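Local atomic coordinates of alternansucrase (Leuconostoc mesenteroides, PDB entry 6HVG), a protein that belongs to glycoside hydrolase family 70, with a TIM-barrel-type family domain and choline-binding-type cell wall binding repeats, and carries a calcium ion. Residues Asp1313-Asp1327 with Arg1343-Tyr1356. Sequence-based numbering, arbitrary orientation.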
loop_
_atom_site.group_PDB
_atom_site.type_symbol
_atom_site.label_atom_id
_atom_site.label_comp_id
_atom_site.label_asym_id
_atom_site.label_seq_id
_atom_site.Cartn_x
_atom_site.Cartn_y
_atom_site.Cartn_z
ATOM N N ASP A 1313 -20.767 8.869 -34.192
ATOM C CA ASP A 1313 -19.921 9.554 -33.221
ATOM C C ASP A 1313 -19.352 8.536 -32.237
ATOM O O ASP A 1313 -19.616 8.587 -31.043
ATOM C CB ASP A 1313 -20.727 10.653 -32.523
ATOM C CG ASP A 1313 -19.893 11.511 -31.593
ATOM O OD1 ASP A 1313 -18.668 11.656 -31.825
ATOM O OD2 ASP A 1313 -20.506 12.064 -30.639
ATOM N N THR A 1314 -18.609 7.584 -32.781
ATOM C CA THR A 1314 -18.094 6.481 -31.999
ATOM C C THR A 1314 -16.986 5.761 -32.740
ATOM O O THR A 1314 -16.930 5.786 -33.960
ATOM C CB THR A 1314 -19.192 5.476 -31.668
ATOM O OG1 THR A 1314 -18.754 4.614 -30.632
ATOM C CG2 THR A 1314 -19.534 4.635 -32.866
ATOM N N PHE A 1315 -16.111 5.125 -31.986
ATOM C CA PHE A 1315 -15.050 4.293 -32.549
ATOM C C PHE A 1315 -15.534 2.844 -32.576
ATOM O O PHE A 1315 -16.224 2.413 -31.674
ATOM C CB PHE A 1315 -13.789 4.410 -31.695
ATOM C CG PHE A 1315 -12.982 5.647 -31.967
ATOM C CD1 PHE A 1315 -13.262 6.848 -31.337
ATOM C CD2 PHE A 1315 -11.925 5.594 -32.851
ATOM C CE1 PHE A 1315 -12.481 7.972 -31.585
ATOM C CE2 PHE A 1315 -11.151 6.703 -33.104
ATOM C CZ PHE A 1315 -11.438 7.893 -32.486
ATOM N N ILE A 1316 -15.196 2.119 -33.621
ATOM C CA ILE A 1316 -15.684 0.751 -33.824
ATOM C C ILE A 1316 -14.538 -0.108 -34.306
ATOM O O ILE A 1316 -13.726 0.319 -35.148
ATOM C CB ILE A 1316 -16.804 0.686 -34.894
ATOM C CG1 ILE A 1316 -18.063 1.425 -34.440
ATOM C CG2 ILE A 1316 -17.160 -0.759 -35.220
ATOM C CD1 ILE A 1316 -18.857 0.731 -33.334
ATOM N N GLU A 1317 -14.473 -1.313 -33.760
ATOM C CA GLU A 1317 -13.435 -2.270 -34.125
ATOM C C GLU A 1317 -14.045 -3.430 -34.897
ATOM O O GLU A 1317 -15.019 -4.015 -34.441
ATOM C CB GLU A 1317 -12.759 -2.810 -32.860
ATOM C CG GLU A 1317 -11.595 -3.749 -33.144
ATOM C CD GLU A 1317 -11.015 -4.394 -31.908
ATOM O OE1 GLU A 1317 -11.625 -4.278 -30.826
ATOM O OE2 GLU A 1317 -9.924 -5.003 -32.034
ATOM N N ASP A 1318 -13.451 -3.787 -36.028
ATOM C CA ASP A 1318 -13.958 -4.904 -36.807
ATOM C C ASP A 1318 -13.429 -6.237 -36.296
ATOM O O ASP A 1318 -12.698 -6.287 -35.325
ATOM C CB ASP A 1318 -13.719 -4.688 -38.334
ATOM C CG ASP A 1318 -12.279 -4.950 -38.785
ATOM O OD1 ASP A 1318 -11.562 -5.770 -38.174
ATOM O OD2 ASP A 1318 -11.890 -4.342 -39.795
ATOM N N GLY A 1319 -13.801 -7.309 -36.972
ATOM C CA GLY A 1319 -13.428 -8.658 -36.582
ATOM C C GLY A 1319 -11.962 -9.002 -36.774
ATOM O O GLY A 1319 -11.456 -9.878 -36.102
ATOM N N ASN A 1320 -11.277 -8.297 -37.664
ATOM C CA ASN A 1320 -9.841 -8.485 -37.876
ATOM C C ASN A 1320 -8.918 -7.611 -37.012
ATOM O O ASN A 1320 -7.709 -7.678 -37.139
ATOM C CB ASN A 1320 -9.532 -8.245 -39.350
ATOM C CG ASN A 1320 -10.279 -9.173 -40.224
ATOM O OD1 ASN A 1320 -10.165 -10.385 -40.089
ATOM N ND2 ASN A 1320 -11.085 -8.615 -41.101
ATOM N N GLY A 1321 -9.479 -6.795 -36.145
ATOM C CA GLY A 1321 -8.674 -5.969 -35.259
ATOM C C GLY A 1321 -8.420 -4.560 -35.713
ATOM O O GLY A 1321 -7.758 -3.814 -35.014
ATOM N N ASN A 1322 -8.977 -4.168 -36.855
ATOM C CA ASN A 1322 -8.863 -2.797 -37.319
ATOM C C ASN A 1322 -9.859 -1.869 -36.648
ATOM O O ASN A 1322 -10.973 -2.280 -36.340
ATOM C CB ASN A 1322 -9.035 -2.721 -38.836
ATOM C CG ASN A 1322 -8.089 -3.642 -39.583
ATOM O OD1 ASN A 1322 -6.878 -3.434 -39.580
ATOM N ND2 ASN A 1322 -8.635 -4.663 -40.220
ATOM N N TRP A 1323 -9.450 -0.616 -36.433
ATOM C CA TRP A 1323 -10.299 0.374 -35.787
ATOM C C TRP A 1323 -10.738 1.429 -36.763
ATOM O O TRP A 1323 -9.983 1.813 -37.663
ATOM C CB TRP A 1323 -9.565 1.037 -34.616
ATOM C CG TRP A 1323 -9.543 0.193 -33.393
ATOM C CD1 TRP A 1323 -8.628 -0.785 -33.083
ATOM C CD2 TRP A 1323 -10.484 0.218 -32.317
ATOM N NE1 TRP A 1323 -8.933 -1.340 -31.874
ATOM C CE2 TRP A 1323 -10.063 -0.743 -31.375
ATOM C CE3 TRP A 1323 -11.623 0.985 -32.037
ATOM C CZ2 TRP A 1323 -10.764 -0.991 -30.197
ATOM C CZ3 TRP A 1323 -12.308 0.750 -30.840
ATOM C CH2 TRP A 1323 -11.876 -0.234 -29.945
ATOM N N TYR A 1324 -11.965 1.912 -36.562
ATOM C CA TYR A 1324 -12.576 2.952 -37.397
ATOM C C TYR A 1324 -13.259 4.011 -36.537
ATOM O O TYR A 1324 -13.668 3.729 -35.407
ATOM C CB TYR A 1324 -13.626 2.312 -38.306
ATOM C CG TYR A 1324 -13.094 1.144 -39.099
ATOM C CD1 TYR A 1324 -13.111 -0.132 -38.569
ATOM C CD2 TYR A 1324 -12.560 1.328 -40.361
ATOM C CE1 TYR A 1324 -12.617 -1.199 -39.272
ATOM C CE2 TYR A 1324 -12.069 0.269 -41.083
ATOM C CZ TYR A 1324 -12.097 -0.988 -40.538
ATOM O OH TYR A 1324 -11.586 -2.038 -41.258
ATOM N N TYR A 1325 -13.381 5.223 -37.072
ATOM C CA TYR A 1325 -14.198 6.249 -36.439
ATOM C C TYR A 1325 -15.372 6.643 -37.352
ATOM O O TYR A 1325 -15.189 6.937 -38.528
ATOM C CB TYR A 1325 -13.361 7.486 -36.119
ATOM C CG TYR A 1325 -14.196 8.575 -35.548
ATOM C CD1 TYR A 1325 -14.793 8.435 -34.300
ATOM C CD2 TYR A 1325 -14.449 9.725 -36.253
ATOM C CE1 TYR A 1325 -15.612 9.420 -33.789
ATOM C CE2 TYR A 1325 -15.264 10.711 -35.739
ATOM C CZ TYR A 1325 -15.844 10.543 -34.520
ATOM O OH TYR A 1325 -16.631 11.532 -33.992
ATOM N N PHE A 1326 -16.574 6.639 -36.786
ATOM C CA PHE A 1326 -17.768 7.044 -37.488
ATOM C C PHE A 1326 -18.220 8.400 -36.970
ATOM O O PHE A 1326 -18.450 8.558 -35.764
ATOM C CB PHE A 1326 -18.891 5.987 -37.310
ATOM C CG PHE A 1326 -18.626 4.718 -38.054
ATOM C CD1 PHE A 1326 -17.725 3.807 -37.572
ATOM C CD2 PHE A 1326 -19.246 4.456 -39.258
ATOM C CE1 PHE A 1326 -17.455 2.648 -38.266
ATOM C CE2 PHE A 1326 -18.981 3.297 -39.955
ATOM C CZ PHE A 1326 -18.082 2.392 -39.463
ATOM N N ASP A 1327 -18.380 9.355 -37.889
ATOM C CA ASP A 1327 -18.726 10.742 -37.546
ATOM C C ASP A 1327 -20.169 10.916 -37.086
ATOM O O ASP A 1327 -20.949 9.955 -37.048
ATOM C CB ASP A 1327 -18.377 11.689 -38.712
ATOM C CG ASP A 1327 -19.182 11.424 -39.994
ATOM O OD1 ASP A 1327 -20.350 10.987 -39.909
ATOM O OD2 ASP A 1327 -18.650 11.678 -41.102
ATOM N N ARG A 1343 -6.921 13.549 -38.922
ATOM C CA ARG A 1343 -8.167 14.188 -38.552
ATOM C C ARG A 1343 -8.256 14.348 -37.057
ATOM O O ARG A 1343 -7.879 13.461 -36.300
ATOM C CB ARG A 1343 -9.373 13.372 -39.030
ATOM C CG ARG A 1343 -10.721 14.138 -38.999
ATOM C CD ARG A 1343 -11.868 13.178 -39.163
ATOM N NE ARG A 1343 -13.211 13.746 -39.312
ATOM C CZ ARG A 1343 -14.011 14.056 -38.301
ATOM N NH1 ARG A 1343 -13.601 13.987 -37.044
ATOM N NH2 ARG A 1343 -15.226 14.486 -38.551
ATOM N N THR A 1344 -8.781 15.496 -36.646
ATOM C CA THR A 1344 -9.064 15.792 -35.254
ATOM C C THR A 1344 -10.430 15.265 -34.935
ATOM O O THR A 1344 -11.382 15.632 -35.578
ATOM C CB THR A 1344 -9.058 17.304 -35.025
ATOM O OG1 THR A 1344 -7.739 17.799 -35.260
ATOM C CG2 THR A 1344 -9.492 17.656 -33.620
ATOM N N VAL A 1345 -10.525 14.425 -33.921
ATOM C CA VAL A 1345 -11.777 13.819 -33.509
ATOM C C VAL A 1345 -12.232 14.353 -32.151
ATOM O O VAL A 1345 -11.482 14.309 -31.201
ATOM C CB VAL A 1345 -11.616 12.271 -33.427
ATOM C CG1 VAL A 1345 -12.923 11.594 -33.047
ATOM C CG2 VAL A 1345 -11.101 11.710 -34.745
ATOM N N GLU A 1346 -13.476 14.831 -32.080
ATOM C CA GLU A 1346 -14.163 15.178 -30.828
ATOM C C GLU A 1346 -15.402 14.292 -30.635
ATOM O O GLU A 1346 -16.353 14.461 -31.364
ATOM C CB GLU A 1346 -14.581 16.647 -30.861
ATOM C CG GLU A 1346 -13.421 17.624 -30.646
ATOM C CD GLU A 1346 -13.836 19.106 -30.776
ATOM O OE1 GLU A 1346 -14.719 19.425 -31.606
ATOM O OE2 GLU A 1346 -13.292 19.961 -30.035
ATOM N N THR A 1347 -15.374 13.367 -29.665
ATOM C CA THR A 1347 -16.412 12.331 -29.461
ATOM C C THR A 1347 -17.142 12.485 -28.146
ATOM O O THR A 1347 -16.621 13.087 -27.211
ATOM C CB THR A 1347 -15.821 10.896 -29.455
ATOM O OG1 THR A 1347 -14.823 10.804 -30.455
ATOM C CG2 THR A 1347 -16.876 9.793 -29.767
ATOM N N SER A 1348 -18.344 11.908 -28.079
ATOM C CA SER A 1348 -19.073 11.729 -26.814
ATOM C C SER A 1348 -18.188 11.091 -25.740
ATOM O O SER A 1348 -18.224 11.513 -24.587
ATOM C CB SER A 1348 -20.347 10.873 -27.014
ATOM O OG SER A 1348 -20.074 9.569 -27.510
ATOM N N VAL A 1349 -17.409 10.077 -26.127
ATOM C CA VAL A 1349 -16.390 9.504 -25.267
ATOM C C VAL A 1349 -15.156 10.419 -25.320
ATOM O O VAL A 1349 -14.347 10.293 -26.222
ATOM C CB VAL A 1349 -16.004 8.072 -25.727
ATOM C CG1 VAL A 1349 -14.947 7.478 -24.805
ATOM C CG2 VAL A 1349 -17.233 7.162 -25.797
ATOM N N ASN A 1350 -15.032 11.322 -24.346
ATOM C CA ASN A 1350 -14.018 12.399 -24.309
ATOM C C ASN A 1350 -12.586 11.952 -24.226
ATOM O O ASN A 1350 -11.703 12.644 -24.725
ATOM C CB ASN A 1350 -14.253 13.312 -23.099
ATOM C CG ASN A 1350 -15.469 14.192 -23.271
ATOM O OD1 ASN A 1350 -16.161 14.139 -24.299
ATOM N ND2 ASN A 1350 -15.742 15.003 -22.270
ATOM N N THR A 1351 -12.348 10.816 -23.575
ATOM C CA THR A 1351 -10.998 10.311 -23.427
ATOM C C THR A 1351 -10.361 9.994 -24.775
ATOM O O THR A 1351 -9.133 10.083 -24.943
ATOM C CB THR A 1351 -10.951 9.071 -22.516
ATOM O OG1 THR A 1351 -12.074 8.216 -22.785
ATOM C CG2 THR A 1351 -10.966 9.490 -21.089
ATOM N N ARG A 1352 -11.198 9.629 -25.741
ATOM C CA ARG A 1352 -10.727 9.294 -27.075
ATOM C C ARG A 1352 -10.418 10.520 -27.941
ATOM O O ARG A 1352 -9.808 10.379 -28.985
ATOM C CB ARG A 1352 -11.702 8.364 -27.764
ATOM C CG ARG A 1352 -12.114 7.166 -26.918
ATOM C CD ARG A 1352 -12.190 5.955 -27.821
ATOM N NE ARG A 1352 -12.976 4.862 -27.259
ATOM C CZ ARG A 1352 -12.763 3.576 -27.532
ATOM N NH1 ARG A 1352 -11.769 3.208 -28.340
ATOM N NH2 ARG A 1352 -13.541 2.660 -26.994
ATOM N N ASN A 1353 -10.735 11.724 -27.473
ATOM C CA ASN A 1353 -10.425 12.936 -28.247
ATOM C C ASN A 1353 -8.949 13.045 -28.551
ATOM O O ASN A 1353 -8.124 12.618 -27.759
ATOM C CB ASN A 1353 -10.904 14.196 -27.553
ATOM C CG ASN A 1353 -12.403 14.357 -27.609
ATOM O OD1 ASN A 1353 -13.119 13.476 -28.062
ATOM N ND2 ASN A 1353 -12.884 15.501 -27.201
ATOM N N GLY A 1354 -8.618 13.555 -29.735
ATOM C CA GLY A 1354 -7.237 13.600 -30.201
ATOM C C GLY A 1354 -7.141 13.651 -31.711
ATOM O O GLY A 1354 -8.153 13.749 -32.391
ATOM N N ASN A 1355 -5.913 13.577 -32.225
ATOM C CA ASN A 1355 -5.653 13.557 -33.656
ATOM C C ASN A 1355 -5.321 12.164 -34.132
ATOM O O ASN A 1355 -4.374 11.543 -33.664
ATOM C CB ASN A 1355 -4.514 14.504 -34.033
ATOM C CG ASN A 1355 -4.936 15.969 -33.982
ATOM O OD1 ASN A 1355 -6.117 16.301 -34.059
ATOM N ND2 ASN A 1355 -3.963 16.854 -33.810
ATOM N N TYR A 1356 -6.101 11.697 -35.101
ATOM C CA TYR A 1356 -5.964 10.349 -35.636
ATOM C C TYR A 1356 -5.553 10.357 -37.089
ATOM O O TYR A 1356 -5.698 11.374 -37.756
ATOM C CB TYR A 1356 -7.284 9.634 -35.468
ATOM C CG TYR A 1356 -7.627 9.354 -34.031
ATOM C CD1 TYR A 1356 -8.225 10.324 -33.216
ATOM C CD2 TYR A 1356 -7.344 8.117 -33.471
ATOM C CE1 TYR A 1356 -8.556 10.042 -31.898
ATOM C CE2 TYR A 1356 -7.652 7.835 -32.145
ATOM C CZ TYR A 1356 -8.270 8.787 -31.383
ATOM O OH TYR A 1356 -8.567 8.489 -30.101
#
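Val1345 lays one methyl, CG1, over one face of the Tyr1325 ring, offset toward the rim. Val1345 CG1 lies 3.5 Å from the centroid of the Tyr1325 ring, 16° off the normal, a CH-pi contact. Val1345 CG1 stands anti to its own backbone N (chi1 -178°), which aims this branch at the ring. Tyr1325 OH donates to Asp1313 OD1, on the lone pair away from OD2, over 3.0 Å. This bond ties down the far end of the ring. The other carboxylate oxygen, Asp1313 OD2, takes a weak bond from Ser1348 N at 3.4 Å. The Thr1347 methyl CG2 lies beside the Asp1313 carboxylate.

Phe1315 fills the middle. Phe1315 CZ comes over one face of the Tyr1356 ring, 3.5 Å from Tyr1356 CZ, with the ring planes tilted 47° apart. Tyr1356 is anchored by its hydroxyl, which donates to Arg1352 O in the carbonyl plane. Thr1347 OG1 sits at the edge of the Phe1315 ring. Arg1352 runs past Phe1315, with Arg1352 CD 3.8 Å from Phe1315 CD1. Arg1352 NH1 ends 3.5 Å from Trp1323 CZ3, while Arg1366 makes a cation-pi contact with the same indole.

The contact joins two successive beta hairpins, 1314-1317 with 1323-1326 and 1342-1345 with 1354-1357. The first belongs to a putative cell wall binding repeat. A G1 beta bulge at the base of this hairpin sets Asp1313 and Thr1314 across from Phe1326. The hairpins meet mainly through side chains, with an aromatic and aliphatic centre and one weak hydrogen bond, Ser1348 N to Asp1313 OD2, across it, so apolar contact probably supplies most of the cohesion.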